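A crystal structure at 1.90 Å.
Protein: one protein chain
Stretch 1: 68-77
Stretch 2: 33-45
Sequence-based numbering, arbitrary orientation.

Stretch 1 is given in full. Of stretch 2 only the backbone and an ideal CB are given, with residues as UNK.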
# COMPACT_ATOMS: atom_id res chain seq x y z
N THR A 68 22.44 -1.22 15.19
CA THR A 68 21.47 -0.26 15.72
C THR A 68 22.13 0.81 16.66
O THR A 68 21.83 2.02 16.66
CB THR A 68 20.30 -1.02 16.39
OG1 THR A 68 19.67 -1.90 15.40
CG2 THR A 68 19.22 -0.08 16.83
N THR A 69 23.08 0.35 17.47
CA THR A 69 23.96 1.23 18.22
C THR A 69 24.78 2.16 17.32
O THR A 69 24.85 3.31 17.61
CB THR A 69 24.87 0.38 19.10
OG1 THR A 69 24.06 -0.55 19.82
CG2 THR A 69 25.63 1.25 20.11
N ASN A 70 25.36 1.70 16.23
CA ASN A 70 26.29 2.53 15.49
C ASN A 70 25.61 3.47 14.49
O ASN A 70 26.27 4.36 13.95
CB ASN A 70 27.29 1.68 14.71
CG ASN A 70 28.18 0.87 15.62
OD1 ASN A 70 28.35 1.19 16.78
ND2 ASN A 70 28.69 -0.23 15.11
N CYS A 71 24.33 3.27 14.21
CA CYS A 71 23.75 3.91 13.03
C CYS A 71 22.53 4.73 13.38
O CYS A 71 21.96 4.53 14.41
CB CYS A 71 23.40 2.86 11.99
SG CYS A 71 24.90 1.96 11.44
N ALA A 72 22.14 5.59 12.46
CA ALA A 72 20.96 6.41 12.63
C ALA A 72 20.34 6.73 11.28
O ALA A 72 21.05 6.79 10.28
CB ALA A 72 21.33 7.73 13.33
N ILE A 73 19.03 6.99 11.30
CA ILE A 73 18.30 7.46 10.11
C ILE A 73 18.05 8.97 10.16
O ILE A 73 17.71 9.48 11.20
CB ILE A 73 16.97 6.71 9.91
CG1 ILE A 73 15.99 6.91 11.05
CG2 ILE A 73 17.21 5.21 9.76
CD1 ILE A 73 14.62 6.26 10.87
N ASP A 74 18.16 9.66 9.04
CA ASP A 74 18.06 11.10 9.06
C ASP A 74 16.80 11.68 8.38
O ASP A 74 15.93 10.96 7.82
CB ASP A 74 19.32 11.70 8.48
CG ASP A 74 19.94 12.78 9.39
OD1 ASP A 74 19.22 13.77 9.64
OD2 ASP A 74 21.13 12.61 9.86
N GLY A 75 16.66 13.00 8.47
CA GLY A 75 15.40 13.64 8.12
C GLY A 75 15.35 13.98 6.67
O GLY A 75 16.32 13.92 6.02
N VAL A 76 14.16 14.31 6.16
CA VAL A 76 14.02 14.78 4.81
C VAL A 76 13.49 16.25 4.86
O VAL A 76 12.40 16.53 5.37
CB VAL A 76 13.25 13.77 3.90
CG1 VAL A 76 12.83 12.49 4.62
CG2 VAL A 76 12.20 14.37 3.02
N PRO A 77 14.32 17.18 4.41
CA PRO A 77 13.89 18.59 4.44
C PRO A 77 13.03 18.84 3.24
O PRO A 77 13.11 18.10 2.26
CB PRO A 77 15.21 19.38 4.27
CG PRO A 77 16.26 18.43 4.54
CD PRO A 77 15.76 17.08 4.13
N UNK A 33 4.55 11.78 5.52
CA UNK A 33 5.88 11.40 5.96
C UNK A 33 6.42 10.23 5.16
O UNK A 33 5.67 9.36 4.74
CB UNK A 33 5.87 11.05 7.45
N UNK A 34 7.70 10.28 4.89
CA UNK A 34 8.40 9.23 4.10
C UNK A 34 8.80 8.06 4.94
O UNK A 34 9.31 8.23 6.05
CB UNK A 34 9.65 9.80 3.42
N UNK A 35 8.58 6.86 4.37
CA UNK A 35 8.88 5.61 5.03
C UNK A 35 10.39 5.54 5.31
O UNK A 35 11.22 5.94 4.49
CB UNK A 35 8.42 4.42 4.18
N UNK A 36 10.73 4.98 6.45
CA UNK A 36 12.14 4.96 6.92
C UNK A 36 13.10 4.19 6.01
O UNK A 36 14.32 4.44 6.04
CB UNK A 36 12.20 4.35 8.32
N UNK A 37 12.54 3.31 5.13
CA UNK A 37 13.37 2.61 4.14
C UNK A 37 14.05 3.53 3.18
O UNK A 37 15.08 3.15 2.59
CB UNK A 37 12.52 1.61 3.35
N UNK A 38 13.48 4.70 2.94
CA UNK A 38 14.04 5.57 1.92
C UNK A 38 15.01 6.53 2.58
O UNK A 38 15.56 7.38 1.89
CB UNK A 38 12.94 6.33 1.17
N UNK A 39 15.22 6.45 3.89
CA UNK A 39 16.06 7.46 4.55
C UNK A 39 17.53 7.03 4.51
O UNK A 39 17.87 5.85 4.58
CB UNK A 39 15.61 7.68 6.00
N UNK A 40 18.38 8.04 4.38
CA UNK A 40 19.82 7.89 4.57
C UNK A 40 20.10 7.32 5.96
O UNK A 40 19.63 7.87 6.96
CB UNK A 40 20.53 9.23 4.38
N UNK A 41 20.84 6.21 6.01
CA UNK A 41 21.31 5.62 7.26
C UNK A 41 22.84 5.74 7.38
O UNK A 41 23.60 5.29 6.51
CB UNK A 41 20.88 4.15 7.35
N UNK A 42 23.30 6.35 8.45
CA UNK A 42 24.73 6.68 8.60
C UNK A 42 25.09 6.61 10.07
O UNK A 42 24.19 6.51 10.93
CB UNK A 42 25.05 8.06 8.03
N UNK A 43 26.40 6.66 10.35
CA UNK A 43 26.90 6.59 11.72
C UNK A 43 26.32 7.64 12.56
O UNK A 43 26.07 8.75 12.10
CB UNK A 43 28.43 6.69 11.76
N UNK A 44 26.08 7.30 13.80
CA UNK A 44 25.42 8.23 14.68
C UNK A 44 26.21 9.52 14.98
O UNK A 44 25.59 10.55 15.28
CB UNK A 44 25.10 7.51 15.99
N UNK A 45 27.54 9.46 14.91
CA UNK A 45 28.37 10.60 15.25
C UNK A 45 29.29 10.93 14.09
O UNK A 45 30.46 11.24 14.31
CB UNK A 45 29.18 10.33 16.52

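At 33 nothing of stretch 1 lies within 5.5 Å of the ideal CB, which sets no preference; the residue is Val-33. At 34 CA-to-CB points toward stretch 1, with the ideal CB 4.3 Å from Val-76 CG1. A methyl group so near favours an apolar chain. It is Leu-34, whose CD2 packs 3.9 Å from Val-76 CG1.

Position 35 is out of reach and holds Asp-35, whose OD1 accepts from the backbone N of position 37 at 2.7 Å. The ideal CB of 36 lies 4.0 Å from Ile-73 CD1 but points sideways, so many small or medium residues would serve; it is Ser-36. Positions 37 and 38 make no contact and hold Asn-37 and Trp-38.

At 39 CA-to-CB points toward stretch 1, and the ideal CB is 3.8 Å from Asp-74 O and 4.3 Å from Ile-73 CB. An aliphatic stem could follow Ile-73, while a long donor could use the carbonyl. Arg-39 does both: CD lies 4.0 Å from Ile-73 CD1, and NH1 donates to Asp-74 O (3.1 Å, 167°).

The ideal CB of 40 points sideways, 4.9 Å from Asp-74 CB, leaving room for a large group. In Trp-40, CE3 comes 4.3 Å from Asp-74 CB. Its backbone O accepts from Asp-74 N at 3.1 Å.

Position 41 pairs with Ile-73 (CA to CA 4.5 Å), their side chains on one face of the antiparallel sheet. With the ideal CB 4.5 Å from Ile-73 CG2, a small apolar residue suits. It is Ala-41.

Position 42 pairs with Ala-72, sharing its face. Asp-74 offers a carboxylate, so a donor of some reach would suit: histidine, lysine, arginine or perhaps the longer amide of glutamine. His-42 donates from NE2 to Asp-74 OD2 (2.6 Å, 170°). Ala-72 O lies over one ring face while accepting from His-42 N at 2.9 Å; Ala-72 N returns a bond to His-42 O at 2.7 Å.

At 43 the side chain diverges from that of Cys-71, so choice is broad; Thr-43 O accepts from His-42 ND1 at 2.6 Å.

At 44 the ideal CB is 3.9 Å from Asn-70 O and 4.5 Å from Thr-69 O, inviting a short donor. In Thr-44, the backbone N donates to Asn-70 O at 2.9 Å, and OG1 lies 3.4 Å from Thr-69 O and 3.1 Å from Asn-70 O. Position 45, Thr-45, makes no contact.

Stretch 2 (33-45) VLDSNWRWAHTTT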
# COMPACT_ATOMS: atom_id res chain seq x y z
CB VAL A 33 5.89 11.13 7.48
CG1 VAL A 33 5.01 9.95 7.89
CG2 VAL A 33 7.30 10.91 7.99
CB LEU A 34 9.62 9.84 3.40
CG LEU A 34 10.39 8.91 2.44
CD1 LEU A 34 9.62 8.70 1.10
CD2 LEU A 34 11.77 9.53 2.23
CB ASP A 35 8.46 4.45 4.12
CG ASP A 35 8.80 3.09 4.68
OD1 ASP A 35 9.97 2.68 4.62
OD2 ASP A 35 7.88 2.37 5.08
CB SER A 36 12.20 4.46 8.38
OG SER A 36 11.69 3.13 8.52
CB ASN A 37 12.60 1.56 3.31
CG ASN A 37 12.73 0.14 3.88
OD1 ASN A 37 12.75 -0.07 5.08
ND2 ASN A 37 12.82 -0.82 3.00
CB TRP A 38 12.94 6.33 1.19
CG TRP A 38 12.29 5.56 0.09
CD1 TRP A 38 12.44 5.79 -1.19
CD2 TRP A 38 11.36 4.45 0.20
NE1 TRP A 38 11.69 4.94 -1.95
CE2 TRP A 38 11.01 4.09 -1.12
CE3 TRP A 38 10.81 3.74 1.25
CZ2 TRP A 38 10.18 3.03 -1.42
CZ3 TRP A 38 9.96 2.72 0.96
CH2 TRP A 38 9.65 2.35 -0.36
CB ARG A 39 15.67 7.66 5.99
CG ARG A 39 14.32 8.38 6.16
CD ARG A 39 13.86 8.43 7.61
NE ARG A 39 12.45 8.86 7.61
CZ ARG A 39 12.03 10.11 7.42
NH1 ARG A 39 12.89 11.09 7.36
NH2 ARG A 39 10.74 10.39 7.37
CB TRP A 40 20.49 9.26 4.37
CG TRP A 40 22.00 9.28 4.56
CD1 TRP A 40 22.88 8.28 4.27
CD2 TRP A 40 22.78 10.35 5.09
NE1 TRP A 40 24.17 8.66 4.61
CE2 TRP A 40 24.14 9.92 5.11
CE3 TRP A 40 22.46 11.60 5.57
CZ2 TRP A 40 25.20 10.72 5.58
CZ3 TRP A 40 23.53 12.43 6.06
CH2 TRP A 40 24.87 11.97 6.05
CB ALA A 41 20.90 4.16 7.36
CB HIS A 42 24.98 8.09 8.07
CG HIS A 42 24.26 9.15 8.84
ND1 HIS A 42 24.64 9.54 10.12
CD2 HIS A 42 23.16 9.89 8.53
CE1 HIS A 42 23.82 10.47 10.56
NE2 HIS A 42 22.91 10.70 9.62
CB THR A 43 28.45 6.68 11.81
OG1 THR A 43 28.95 7.76 11.00
CG2 THR A 43 29.07 5.35 11.36
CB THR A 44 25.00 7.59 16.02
OG1 THR A 44 24.71 6.22 15.80
CG2 THR A 44 23.73 8.24 16.55
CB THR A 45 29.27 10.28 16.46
OG1 THR A 45 30.07 9.12 16.18
CG2 THR A 45 28.42 10.01 17.68
O HOH W 1 17.29 10.63 4.92
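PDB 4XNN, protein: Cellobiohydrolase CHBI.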